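Local coordinates for PrimPol AEP domain (PP-N190) (Cyanophage S-2L, PDB 6ZP9), which probably synthesises primers and copies DNA, as an archaeo-eukaryotic primase-polymerase domain from a phage that replaces adenine with 2-aminoadenine in its genome, at residues P136-L141 / R156-V161; A143-I146 / G150-T153; L20-L25 / H124-F129; T32-A37 / G75-A80; G90-G95 / V101-A106. All blocks are in the same frame, centred on the assembly; numbering follows the deposited sequence.

How the contacts relate
Contacts 3 and 5 are buried, whereas contacts 1, 2 and 4 each include more accessible residues. Contacts 1 and 2 share helix 135-149 and the loop that follows it, with contact 2 enclosed in the chain loop that contact 1 closes. Contact 3 sets helix 16-25 on strand 123-129, and contact 5 follows strand 85-90, the neighbour of that strand. Contact 4 lies about 26 Å from contact 5, centre to centre, across the chain's centre. The chemistry differs: contact 1 sets an indole against a water-bridged turn, contact 2 adds helix-end backbone bonds to ring and methyl packing, contact 3 pairs histidine with tyrosine, contact 4 uses a salt bridge plus waters, and contact 5 is mainly apolar.

Contact 1: residues P136-L141 / R156-V161; sequences PAWTEL and RNPSRV
N157, whose backbone O lies 3.5 Å from W138 CH2, carries a side-chain OD1 that is gripped twice by R160. Both R160 NE and R160 NH1 donate to N157 OD1, each at 3.0 Å. The bond from NE runs in the carbonyl plane onto a lone pair, while the donor NH1 is tilted 33° from that plane; the oxygen itself stays in the guanidinium plane. This side-on grip fixes the amide, and its other end, ND2, donates to D79 OD1, which also takes S159 OG. A type I turn from N157 to R160 is closed by R160 N to N157 O at 3.0 Å.

Against this turn stands the indole of W138. Its CG is anti to the backbone N (chi1 179°), which sends the six-membered ring out from the helix. CZ3 and CH2 share the touching: while CH2 meets the N157 carbonyl, W138 CZ3 is 3.5 Å from R156 O and 3.6 Å from P158 CA. The indole nitrogen NE1 donates to A87 O on strand 85-90. Water 1 adds a polar link, donating to both T139 O and R156 O, each at 2.9 Å. W138 is thus wedged between its own helix 135-149, strand 85-90, which it touches at V85, I88 and F89, and the type I turn N157-R160 that leads on to strand 161-163.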
# COMPACT_ATOMS: atom_id res chain seq x y z
N PRO A 136 6.24 -16.71 3.92
CA PRO A 136 7.66 -16.92 3.58
C PRO A 136 7.99 -16.58 2.13
O PRO A 136 8.97 -15.85 1.87
CB PRO A 136 7.87 -18.41 3.90
CG PRO A 136 6.91 -18.67 4.99
CD PRO A 136 5.68 -17.89 4.62
N ALA A 137 7.19 -17.07 1.17
CA ALA A 137 7.39 -16.73 -0.23
C ALA A 137 7.25 -15.23 -0.46
O ALA A 137 8.08 -14.60 -1.14
CB ALA A 137 6.40 -17.49 -1.11
N TRP A 138 6.20 -14.63 0.10
CA TRP A 138 6.00 -13.19 -0.05
C TRP A 138 7.20 -12.41 0.49
O TRP A 138 7.66 -11.46 -0.15
CB TRP A 138 4.72 -12.74 0.67
CG TRP A 138 4.50 -11.27 0.56
CD1 TRP A 138 3.84 -10.62 -0.44
CD2 TRP A 138 4.99 -10.26 1.46
NE1 TRP A 138 3.88 -9.26 -0.22
CE2 TRP A 138 4.57 -9.01 0.94
CE3 TRP A 138 5.73 -10.28 2.64
CZ2 TRP A 138 4.87 -7.80 1.57
CZ3 TRP A 138 6.03 -9.07 3.27
CH2 TRP A 138 5.60 -7.85 2.73
N THR A 139 7.70 -12.81 1.66
CA THR A 139 8.79 -12.06 2.29
C THR A 139 10.01 -12.03 1.38
O THR A 139 10.67 -10.98 1.24
CB THR A 139 9.15 -12.68 3.65
OG1 THR A 139 8.03 -12.60 4.54
CG2 THR A 139 10.34 -11.96 4.27
N GLU A 140 10.30 -13.15 0.72
CA GLU A 140 11.44 -13.21 -0.19
C GLU A 140 11.22 -12.36 -1.43
O GLU A 140 12.12 -11.62 -1.85
CB GLU A 140 11.72 -14.66 -0.58
CG GLU A 140 12.86 -14.82 -1.60
CD GLU A 140 14.24 -14.53 -1.02
OE1 GLU A 140 14.34 -14.29 0.21
OE2 GLU A 140 15.23 -14.54 -1.79
N LEU A 141 10.02 -12.43 -2.02
CA LEU A 141 9.71 -11.59 -3.18
C LEU A 141 9.81 -10.11 -2.84
O LEU A 141 10.35 -9.32 -3.63
CB LEU A 141 8.31 -11.91 -3.69
CG LEU A 141 8.09 -13.23 -4.42
CD1 LEU A 141 6.61 -13.53 -4.60
CD2 LEU A 141 8.81 -13.24 -5.76
N ARG A 156 9.07 -3.84 4.47
CA ARG A 156 9.38 -5.21 4.18
C ARG A 156 8.65 -6.29 4.97
O ARG A 156 8.83 -7.43 4.68
CB ARG A 156 10.89 -5.40 4.39
CG ARG A 156 11.33 -5.28 5.81
CD ARG A 156 12.85 -5.27 5.95
NE ARG A 156 13.47 -6.17 4.97
CZ ARG A 156 14.17 -5.87 3.86
NH1 ARG A 156 14.67 -6.86 3.13
NH2 ARG A 156 14.39 -4.63 3.50
N ASN A 157 7.88 -5.93 5.98
CA ASN A 157 7.25 -6.90 6.87
C ASN A 157 5.82 -7.20 6.45
O ASN A 157 5.15 -6.35 5.84
CB ASN A 157 7.25 -6.38 8.31
CG ASN A 157 6.56 -5.05 8.43
OD1 ASN A 157 6.92 -4.09 7.73
ND2 ASN A 157 5.56 -4.97 9.30
N PRO A 158 5.30 -8.39 6.74
CA PRO A 158 3.99 -8.77 6.17
C PRO A 158 2.81 -7.95 6.68
O PRO A 158 1.80 -7.89 5.98
CB PRO A 158 3.85 -10.26 6.53
CG PRO A 158 4.85 -10.50 7.61
CD PRO A 158 5.97 -9.52 7.41
N SER A 159 2.89 -7.32 7.85
CA SER A 159 1.80 -6.46 8.30
C SER A 159 2.02 -4.99 7.95
O SER A 159 1.36 -4.12 8.54
CB SER A 159 1.58 -6.62 9.81
OG SER A 159 2.69 -6.17 10.55
N ARG A 160 2.90 -4.70 7.00
CA ARG A 160 3.15 -3.31 6.60
C ARG A 160 1.86 -2.63 6.16
O ARG A 160 1.08 -3.20 5.39
CB ARG A 160 4.17 -3.28 5.47
CG ARG A 160 4.42 -1.89 4.86
CD ARG A 160 4.83 -0.88 5.91
NE ARG A 160 5.79 -1.42 6.87
CZ ARG A 160 6.55 -0.68 7.66
NH1 ARG A 160 7.40 -1.24 8.50
NH2 ARG A 160 6.48 0.65 7.59
N VAL A 161 1.63 -1.39 6.67
CA VAL A 161 0.48 -0.59 6.25
C VAL A 161 0.92 0.33 5.12
O VAL A 161 2.08 0.74 5.04
CB VAL A 161 -0.13 0.23 7.41
CG1 VAL A 161 -0.58 -0.68 8.54
CG2 VAL A 161 0.84 1.29 7.93
O HOH W 1 10.78 -8.60 2.88

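Contact 2: residues A143-I146 / G150-T153; sequences ARLI and GFDT
The phenyl ring of F151 receives L145 at its edge, near the ring plane, with L145 CG 3.8 Å from F151 CE2. L145 CD1 is 3.9 Å from F151 CE2, and CD2 approaches the same atom from slightly farther off. L145 can reach it because its CG is anti to the backbone N (chi1 171°). Beyond the segments, F151 also meets W92, the two rings edge-to-face, so the phenyl bridges helix 135-149 and the loop after strand 85-90. I146 CA lies obliquely to the ring.

I146 makes the second apolar meeting: its CG2 sits 3.7 Å from T153 CG2, the two side chains crossing at about a right angle. Its CG1 is 4.4 Å from F151 CB.

The backbone explains why these groups converge. I146 O accepts from F151 N at 3.1 Å, in the carbonyl plane and on a lone pair. G150 N lies 2.9 Å from I146 O, but at 121° this second bond is weak. G150 has positive phi, a conformation that favours glycine. A positive-phi glycine at C', a 6→1 bond from F151 to I146 and apolar contact between those two residues are consistent with a Schellman motif ending the helix.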
# COMPACT_ATOMS: atom_id res chain seq x y z
N ALA A 143 11.54 -8.64 -0.46
CA ALA A 143 12.93 -8.26 -0.23
C ALA A 143 13.67 -8.11 -1.55
O ALA A 143 14.46 -7.17 -1.73
CB ALA A 143 13.62 -9.29 0.67
N ARG A 144 13.44 -9.03 -2.49
CA ARG A 144 14.09 -8.93 -3.79
C ARG A 144 13.62 -7.70 -4.55
O ARG A 144 14.42 -7.06 -5.25
CB ARG A 144 13.83 -10.19 -4.60
CG ARG A 144 14.48 -11.42 -4.00
CD ARG A 144 14.42 -12.56 -4.99
NE ARG A 144 14.88 -13.82 -4.41
CZ ARG A 144 15.21 -14.89 -5.13
NH1 ARG A 144 15.13 -14.83 -6.46
NH2 ARG A 144 15.60 -16.00 -4.53
N LEU A 145 12.33 -7.38 -4.45
CA LEU A 145 11.82 -6.18 -5.10
C LEU A 145 12.50 -4.93 -4.55
O LEU A 145 12.93 -4.05 -5.31
CB LEU A 145 10.30 -6.10 -4.91
CG LEU A 145 9.64 -4.79 -5.35
CD1 LEU A 145 9.64 -4.66 -6.86
CD2 LEU A 145 8.21 -4.68 -4.79
N ILE A 146 12.62 -4.84 -3.23
CA ILE A 146 13.28 -3.69 -2.60
C ILE A 146 14.71 -3.57 -3.09
O ILE A 146 15.18 -2.47 -3.41
CB ILE A 146 13.21 -3.81 -1.07
CG1 ILE A 146 11.77 -3.65 -0.58
CG2 ILE A 146 14.17 -2.80 -0.41
CD1 ILE A 146 11.53 -4.08 0.85
N GLY A 150 15.90 -0.51 -5.43
CA GLY A 150 16.38 0.47 -4.47
C GLY A 150 15.25 1.21 -3.77
O GLY A 150 15.36 2.41 -3.51
N PHE A 151 14.16 0.50 -3.46
CA PHE A 151 13.07 1.09 -2.72
C PHE A 151 13.48 1.37 -1.27
O PHE A 151 14.50 0.88 -0.76
CB PHE A 151 11.87 0.15 -2.73
CG PHE A 151 11.08 0.16 -4.01
CD1 PHE A 151 11.02 1.30 -4.80
CD2 PHE A 151 10.39 -0.97 -4.41
CE1 PHE A 151 10.29 1.32 -5.97
CE2 PHE A 151 9.65 -0.97 -5.60
CZ PHE A 151 9.59 0.18 -6.37
N ASP A 152 12.66 2.15 -0.59
CA ASP A 152 12.67 2.28 0.87
C ASP A 152 12.60 0.90 1.53
O ASP A 152 11.62 0.17 1.37
CB ASP A 152 11.46 3.14 1.27
CG ASP A 152 11.36 3.39 2.75
OD1 ASP A 152 12.01 2.70 3.56
OD2 ASP A 152 10.57 4.29 3.11
N THR A 153 13.65 0.54 2.28
CA THR A 153 13.77 -0.80 2.85
C THR A 153 12.91 -1.01 4.09
O THR A 153 12.86 -2.14 4.61
CB THR A 153 15.23 -1.13 3.20
OG1 THR A 153 15.64 -0.34 4.32
CG2 THR A 153 16.13 -0.82 2.02

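Contact 3: residues L20-L25 / H124-F129; sequences LLHLSL and HHYWVF
H22 reaches Y126 from helix 16-25 across to strand 123-129, and its path can be traced atom by atom. At CB the side chain turns so that CG is anti to the backbone N (chi1 -159°), which aims the imidazole at the strand. On one side of the ring, ND1 is hydrogen-bonded to A165 N, a partner outside both segments that helps fix how the ring is rotated. Farther out, H22 CE1 comes within 3.8 Å of Y126 OH. At the tip, H22 NE2 donates to Y126 OH at 3.3 Å, a weak bond bent to 144°, with the oxygen at the imidazole edge and in its plane. H22 NE2 is also 3.7 Å from Y126 CZ.

Taken as rings, the pair is an offset edge-to-face arrangement, histidine edge toward tyrosine face, with planes at 86° and centroids 5.6 Å apart. This is a helix laid on an antiparallel sheet of the polymerase fold: H22 and L25 also touch I178 on strand 177-179, L25 reaches F114 on strand 114-117, and the Y126 ring stacks on that of F114.

One turn on from H22, L25 presents its backbone O to V128 of the strand. Both valine methyls, V128 CG1 and CG2, meet L25 O at the same distance, 3.4 Å. The V128 side chain lies about 10 Å from a bound calcium ion.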
# COMPACT_ATOMS: atom_id res chain seq x y z
N LEU A 20 -12.83 1.65 -2.04
CA LEU A 20 -13.26 0.34 -2.50
C LEU A 20 -12.41 -0.13 -3.68
O LEU A 20 -12.13 -1.33 -3.80
CB LEU A 20 -14.74 0.36 -2.87
CG LEU A 20 -15.63 0.49 -1.63
CD1 LEU A 20 -17.08 0.62 -2.04
CD2 LEU A 20 -15.44 -0.69 -0.67
N LEU A 21 -11.98 0.80 -4.55
CA LEU A 21 -11.11 0.43 -5.66
C LEU A 21 -9.77 -0.08 -5.17
O LEU A 21 -9.24 -1.06 -5.70
CB LEU A 21 -10.93 1.62 -6.61
CG LEU A 21 -9.97 1.37 -7.77
CD1 LEU A 21 -10.49 0.32 -8.73
CD2 LEU A 21 -9.66 2.67 -8.51
N HIS A 22 -9.19 0.58 -4.16
CA HIS A 22 -7.95 0.11 -3.56
C HIS A 22 -8.09 -1.33 -3.06
O HIS A 22 -7.26 -2.19 -3.36
CB HIS A 22 -7.54 1.04 -2.41
CG HIS A 22 -6.09 0.98 -2.05
ND1 HIS A 22 -5.49 1.95 -1.27
CD2 HIS A 22 -5.12 0.08 -2.35
CE1 HIS A 22 -4.21 1.64 -1.10
NE2 HIS A 22 -3.96 0.52 -1.76
N LEU A 23 -9.17 -1.60 -2.32
CA LEU A 23 -9.42 -2.95 -1.82
C LEU A 23 -9.65 -3.93 -2.96
O LEU A 23 -9.16 -5.07 -2.92
CB LEU A 23 -10.64 -2.95 -0.88
CG LEU A 23 -10.39 -2.77 0.62
CD1 LEU A 23 -9.50 -1.59 0.88
CD2 LEU A 23 -11.71 -2.58 1.35
N SER A 24 -10.41 -3.51 -3.98
CA SER A 24 -10.72 -4.38 -5.10
C SER A 24 -9.46 -4.77 -5.87
O SER A 24 -9.25 -5.95 -6.19
CB SER A 24 -11.70 -3.65 -6.03
OG SER A 24 -12.28 -4.57 -6.93
N LEU A 25 -8.62 -3.79 -6.19
CA LEU A 25 -7.40 -4.11 -6.92
C LEU A 25 -6.48 -5.02 -6.10
O LEU A 25 -5.74 -5.83 -6.67
CB LEU A 25 -6.69 -2.82 -7.32
CG LEU A 25 -7.47 -1.93 -8.29
CD1 LEU A 25 -6.72 -0.61 -8.50
CD2 LEU A 25 -7.70 -2.63 -9.63
N HIS A 124 3.47 5.11 -4.90
CA HIS A 124 3.41 3.72 -4.45
C HIS A 124 3.14 2.81 -5.65
O HIS A 124 2.25 3.10 -6.46
CB HIS A 124 2.33 3.55 -3.38
CG HIS A 124 2.68 4.19 -2.07
ND1 HIS A 124 1.89 4.07 -0.95
CD2 HIS A 124 3.73 4.95 -1.71
CE1 HIS A 124 2.45 4.73 0.05
NE2 HIS A 124 3.57 5.28 -0.39
N HIS A 125 3.91 1.73 -5.76
CA HIS A 125 3.81 0.78 -6.85
C HIS A 125 3.35 -0.56 -6.31
O HIS A 125 3.89 -1.04 -5.31
CB HIS A 125 5.15 0.61 -7.57
CG HIS A 125 5.86 1.90 -7.83
ND1 HIS A 125 5.74 2.59 -9.02
CD2 HIS A 125 6.69 2.63 -7.05
CE1 HIS A 125 6.46 3.69 -8.96
NE2 HIS A 125 7.05 3.74 -7.78
N TYR A 126 2.37 -1.17 -6.97
CA TYR A 126 1.84 -2.47 -6.57
C TYR A 126 1.88 -3.48 -7.71
O TYR A 126 1.53 -3.16 -8.85
CB TYR A 126 0.40 -2.35 -6.11
CG TYR A 126 0.15 -1.65 -4.80
CD1 TYR A 126 0.08 -0.26 -4.74
CD2 TYR A 126 -0.08 -2.37 -3.64
CE1 TYR A 126 -0.20 0.38 -3.55
CE2 TYR A 126 -0.35 -1.74 -2.45
CZ TYR A 126 -0.41 -0.37 -2.41
OH TYR A 126 -0.70 0.26 -1.23
N TRP A 127 2.25 -4.71 -7.38
CA TRP A 127 2.17 -5.84 -8.31
C TRP A 127 1.29 -6.89 -7.64
O TRP A 127 1.67 -7.47 -6.62
CB TRP A 127 3.56 -6.39 -8.63
CG TRP A 127 4.46 -5.46 -9.42
CD1 TRP A 127 4.71 -5.50 -10.77
CD2 TRP A 127 5.25 -4.39 -8.90
NE1 TRP A 127 5.60 -4.51 -11.12
CE2 TRP A 127 5.95 -3.82 -10.00
CE3 TRP A 127 5.44 -3.85 -7.63
CZ2 TRP A 127 6.81 -2.73 -9.85
CZ3 TRP A 127 6.30 -2.76 -7.48
CH2 TRP A 127 6.98 -2.22 -8.59
N VAL A 128 0.10 -7.13 -8.22
CA VAL A 128 -0.91 -7.99 -7.60
C VAL A 128 -0.83 -9.38 -8.21
O VAL A 128 -0.71 -9.53 -9.43
CB VAL A 128 -2.32 -7.39 -7.79
CG1 VAL A 128 -3.36 -8.28 -7.13
CG2 VAL A 128 -2.36 -5.97 -7.22
N PHE A 129 -0.90 -10.40 -7.35
CA PHE A 129 -0.84 -11.78 -7.80
C PHE A 129 -2.24 -12.36 -8.03
O PHE A 129 -3.23 -11.85 -7.51
CB PHE A 129 -0.07 -12.64 -6.80
CG PHE A 129 1.33 -12.19 -6.57
CD1 PHE A 129 2.31 -12.42 -7.53
CD2 PHE A 129 1.68 -11.52 -5.41
CE1 PHE A 129 3.61 -11.99 -7.34
CE2 PHE A 129 2.98 -11.09 -5.20
CZ PHE A 129 3.94 -11.33 -6.17

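Contact 4: residues T32-A37 / G75-A80; sequences TTRYRA and GGDSDA
R34 and D77 form a two-point salt bridge, with the guanidinium gripping the carboxylate side-on, one nitrogen to each oxygen. R34 NE donates to D77 OD1 at 2.8 Å, and the N-H...O angle of 165° makes this the straighter bond. R34 NH2 donates to D77 OD2 at 2.7 Å, using the syn lone pair of that oxygen. The planes of the two groups are 48° apart, and the bonds record the twist: OD1 lies in the guanidinium plane, yet NE meets it on the syn side 32° out of the carboxylate plane, while OD2 is tilted from the guanidinium plane. The bends at chi2 and chi3 bring the guanidinium back to the acid, with CB and CG running alongside D77 OD1. R34 CG is also 3.7 Å from G76 O.

D77 OD1 has a further donor, water 3, at 2.9 Å. The same water donates to Y35 O at 2.7 Å, tying the acid to the strand backbone. Water 2 bridges the other end: it donates to T32 O at 2.7 Å and accepts from G75 N. The backbone N of D77 is satisfied by E81 OE1.

G75 and G76 adopt angles at which a CB would collide with the carbonyl O of the residue before, so both call for glycine. Charge and water together bind the loop after strand 67-71 to strand 34-38 and the residues just before it, 34-38 being an inner strand of the antiparallel sheet 49-52, 34-38, 67-71, 161-163.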
# COMPACT_ATOMS: atom_id res chain seq x y z
N THR A 32 -12.62 -7.99 6.33
CA THR A 32 -11.43 -8.41 7.06
C THR A 32 -10.28 -7.42 6.89
O THR A 32 -9.15 -7.72 7.31
CB THR A 32 -10.99 -9.81 6.61
OG1 THR A 32 -10.75 -9.80 5.20
CG2 THR A 32 -12.06 -10.85 6.91
N THR A 33 -10.53 -6.25 6.31
CA THR A 33 -9.47 -5.28 6.06
C THR A 33 -9.21 -4.46 7.32
O THR A 33 -10.14 -4.00 7.98
CB THR A 33 -9.84 -4.38 4.88
OG1 THR A 33 -9.87 -5.17 3.68
CG2 THR A 33 -8.83 -3.25 4.70
N ARG A 34 -7.93 -4.28 7.64
CA ARG A 34 -7.51 -3.56 8.83
C ARG A 34 -7.12 -2.13 8.47
O ARG A 34 -6.33 -1.90 7.55
CB ARG A 34 -6.34 -4.28 9.51
CG ARG A 34 -6.68 -5.69 9.96
CD ARG A 34 -7.79 -5.67 10.99
NE ARG A 34 -7.37 -4.99 12.22
CZ ARG A 34 -8.16 -4.83 13.27
NH1 ARG A 34 -9.40 -5.30 13.25
NH2 ARG A 34 -7.70 -4.21 14.35
N TYR A 35 -7.69 -1.18 9.21
CA TYR A 35 -7.43 0.24 9.05
C TYR A 35 -6.46 0.70 10.14
O TYR A 35 -6.55 0.26 11.29
CB TYR A 35 -8.74 1.02 9.15
CG TYR A 35 -8.67 2.52 9.02
CD1 TYR A 35 -8.21 3.11 7.84
CD2 TYR A 35 -9.11 3.35 10.05
CE1 TYR A 35 -8.17 4.50 7.71
CE2 TYR A 35 -9.07 4.74 9.92
CZ TYR A 35 -8.60 5.31 8.75
OH TYR A 35 -8.57 6.68 8.60
N ARG A 36 -5.53 1.58 9.77
CA ARG A 36 -4.65 2.22 10.74
C ARG A 36 -4.70 3.72 10.49
O ARG A 36 -4.43 4.17 9.38
CB ARG A 36 -3.20 1.71 10.65
CG ARG A 36 -2.36 2.11 11.87
CD ARG A 36 -1.03 1.35 11.98
NE ARG A 36 0.00 2.16 12.63
CZ ARG A 36 0.45 2.00 13.87
NH1 ARG A 36 1.38 2.81 14.35
NH2 ARG A 36 -0.03 1.02 14.63
N ALA A 37 -5.09 4.47 11.51
CA ALA A 37 -5.07 5.93 11.44
C ALA A 37 -3.85 6.41 12.22
O ALA A 37 -3.69 6.07 13.39
CB ALA A 37 -6.37 6.51 12.01
N GLY A 75 -5.08 -10.91 7.67
CA GLY A 75 -5.08 -11.69 8.90
C GLY A 75 -5.05 -10.90 10.19
O GLY A 75 -5.36 -11.46 11.25
N GLY A 76 -4.69 -9.62 10.15
CA GLY A 76 -4.62 -8.84 11.37
C GLY A 76 -3.62 -7.71 11.24
O GLY A 76 -3.29 -7.27 10.14
N ASP A 77 -3.13 -7.25 12.40
CA ASP A 77 -2.34 -6.03 12.50
C ASP A 77 -0.85 -6.27 12.71
O ASP A 77 -0.05 -5.35 12.45
CB ASP A 77 -2.84 -5.17 13.67
CG ASP A 77 -4.23 -4.64 13.44
OD1 ASP A 77 -4.59 -4.40 12.27
OD2 ASP A 77 -4.97 -4.47 14.44
N SER A 78 -0.45 -7.43 13.20
CA SER A 78 0.95 -7.73 13.46
C SER A 78 1.43 -8.79 12.48
O SER A 78 0.64 -9.51 11.86
CB SER A 78 1.15 -8.20 14.91
OG SER A 78 0.49 -9.44 15.16
N ASP A 79 2.76 -8.90 12.35
CA ASP A 79 3.33 -9.85 11.40
C ASP A 79 2.85 -11.27 11.65
O ASP A 79 2.49 -11.99 10.71
CB ASP A 79 4.86 -9.81 11.45
CG ASP A 79 5.43 -8.51 10.90
OD1 ASP A 79 4.70 -7.79 10.17
OD2 ASP A 79 6.61 -8.21 11.20
N ALA A 80 2.81 -11.70 12.92
CA ALA A 80 2.40 -13.07 13.24
C ALA A 80 0.95 -13.35 12.86
O ALA A 80 0.59 -14.52 12.65
CB ALA A 80 2.58 -13.34 14.73
O HOH W 2 -7.39 -9.48 6.22
O HOH W 3 -4.60 -1.58 11.73

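Contact 5: residues G90-G95 / V101-A106; sequences GEWDDG and VGAWEA
W92 and A103 supply the apolar part of the contact. The alanine methyl approaches the far rim of the six-membered ring: A103 CB is 3.5 Å from W92 CH2, 3.7 Å from W92 CZ3 and 4.1 Å from W92 CZ2. The indole gets there with CG anti to the carbonyl carbon (chi1 -79°). W104 N, by contrast, lies at the indole edge near the ring plane, 3.7 Å from W92 CH2.

Among aromatic contacts, W92 also meets two further rings, W99 with planes at about 50° and H125 at about 80°. The W104 ring carries G102 O and E105 CB over one face, both offset toward the rim.

Polar groups are met mostly outside the pair. W92 NE1 donates to A149 O at the end of helix 135-149, and W92 O is hydrogen-bonded to S122 OG. Within 101-106, E105 N bonds to G102 O at 3.1 Å, closing a type I turn, and V101 O is hydrogen-bonded to Q115 NE2. E91 and D93 lie on either side of W92 in the sequence, a spacing that may correspond to the acidic motif of this polymerase superfamily. E91 pairs through its backbone with D152.

The contact thus joins the loop after strand 85-90 to the turn that follows helix 97-102, with strand 123-129 and the end of helix 135-149 close to the indole.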
# COMPACT_ATOMS: atom_id res chain seq x y z
N GLY A 90 6.12 -1.22 -3.24
CA GLY A 90 7.21 -0.44 -2.69
C GLY A 90 7.18 1.00 -3.16
O GLY A 90 6.30 1.41 -3.92
N GLU A 91 8.16 1.76 -2.69
CA GLU A 91 8.24 3.18 -2.99
C GLU A 91 9.69 3.61 -2.88
O GLU A 91 10.45 3.06 -2.08
CB GLU A 91 7.39 4.01 -2.02
CG GLU A 91 7.80 3.82 -0.56
CD GLU A 91 7.00 4.64 0.44
OE1 GLU A 91 6.61 5.79 0.13
OE2 GLU A 91 6.76 4.15 1.56
N TRP A 92 10.07 4.61 -3.67
CA TRP A 92 11.35 5.27 -3.46
C TRP A 92 11.22 6.31 -2.35
O TRP A 92 10.17 6.94 -2.18
CB TRP A 92 11.85 5.92 -4.75
CG TRP A 92 12.46 4.89 -5.67
CD1 TRP A 92 13.68 4.28 -5.52
CD2 TRP A 92 11.87 4.33 -6.85
NE1 TRP A 92 13.89 3.38 -6.54
CE2 TRP A 92 12.80 3.38 -7.37
CE3 TRP A 92 10.66 4.52 -7.52
CZ2 TRP A 92 12.54 2.65 -8.53
CZ3 TRP A 92 10.41 3.78 -8.67
CH2 TRP A 92 11.35 2.86 -9.16
N ASP A 93 12.28 6.45 -1.56
CA ASP A 93 12.26 7.41 -0.46
C ASP A 93 12.15 8.84 -0.95
O ASP A 93 11.65 9.71 -0.22
CB ASP A 93 13.52 7.25 0.41
CG ASP A 93 13.27 7.53 1.87
OD1 ASP A 93 12.12 7.87 2.22
OD2 ASP A 93 14.23 7.45 2.67
N ASP A 94 12.65 9.14 -2.16
CA ASP A 94 12.66 10.49 -2.71
C ASP A 94 12.92 10.40 -4.21
O ASP A 94 13.04 9.30 -4.77
CB ASP A 94 13.70 11.38 -2.01
CG ASP A 94 15.11 10.80 -2.06
OD1 ASP A 94 15.53 10.21 -3.08
OD2 ASP A 94 15.82 10.95 -1.05
N GLY A 95 13.04 11.53 -4.86
CA GLY A 95 13.22 11.64 -6.29
C GLY A 95 12.09 12.40 -6.94
O GLY A 95 10.97 12.43 -6.42
N VAL A 101 7.19 7.78 -11.33
CA VAL A 101 6.08 7.07 -11.96
C VAL A 101 6.60 6.01 -12.92
O VAL A 101 6.07 4.89 -12.97
CB VAL A 101 5.14 8.06 -12.66
CG1 VAL A 101 4.11 7.31 -13.48
CG2 VAL A 101 4.48 8.97 -11.63
N GLY A 102 7.64 6.33 -13.68
CA GLY A 102 8.10 5.40 -14.70
C GLY A 102 9.38 4.65 -14.39
O GLY A 102 9.79 3.78 -15.18
N ALA A 103 10.02 4.94 -13.26
CA ALA A 103 11.37 4.43 -13.00
C ALA A 103 11.44 2.91 -12.81
O ALA A 103 12.55 2.36 -12.82
CB ALA A 103 11.98 5.12 -11.78
N TRP A 104 10.30 2.23 -12.62
CA TRP A 104 10.33 0.78 -12.51
C TRP A 104 10.86 0.14 -13.79
O TRP A 104 11.46 -0.94 -13.76
CB TRP A 104 8.93 0.24 -12.20
CG TRP A 104 7.92 0.76 -13.18
CD1 TRP A 104 7.15 1.89 -13.05
CD2 TRP A 104 7.62 0.22 -14.47
NE1 TRP A 104 6.37 2.07 -14.17
CE2 TRP A 104 6.65 1.06 -15.06
CE3 TRP A 104 8.06 -0.91 -15.17
CZ2 TRP A 104 6.12 0.81 -16.33
CZ3 TRP A 104 7.54 -1.15 -16.43
CH2 TRP A 104 6.57 -0.29 -17.00
N GLU A 105 10.67 0.81 -14.93
CA GLU A 105 11.03 0.23 -16.22
C GLU A 105 12.55 0.13 -16.37
O GLU A 105 13.06 -0.89 -16.83
CB GLU A 105 10.42 1.06 -17.35
CG GLU A 105 10.51 0.37 -18.70
CD GLU A 105 9.31 0.65 -19.58
OE1 GLU A 105 8.87 1.83 -19.64
OE2 GLU A 105 8.79 -0.30 -20.20
N ALA A 106 13.28 1.18 -15.98
CA ALA A 106 14.73 1.15 -16.04
C ALA A 106 15.35 0.17 -15.05
O ALA A 106 16.49 -0.25 -15.24
CB ALA A 106 15.29 2.56 -15.81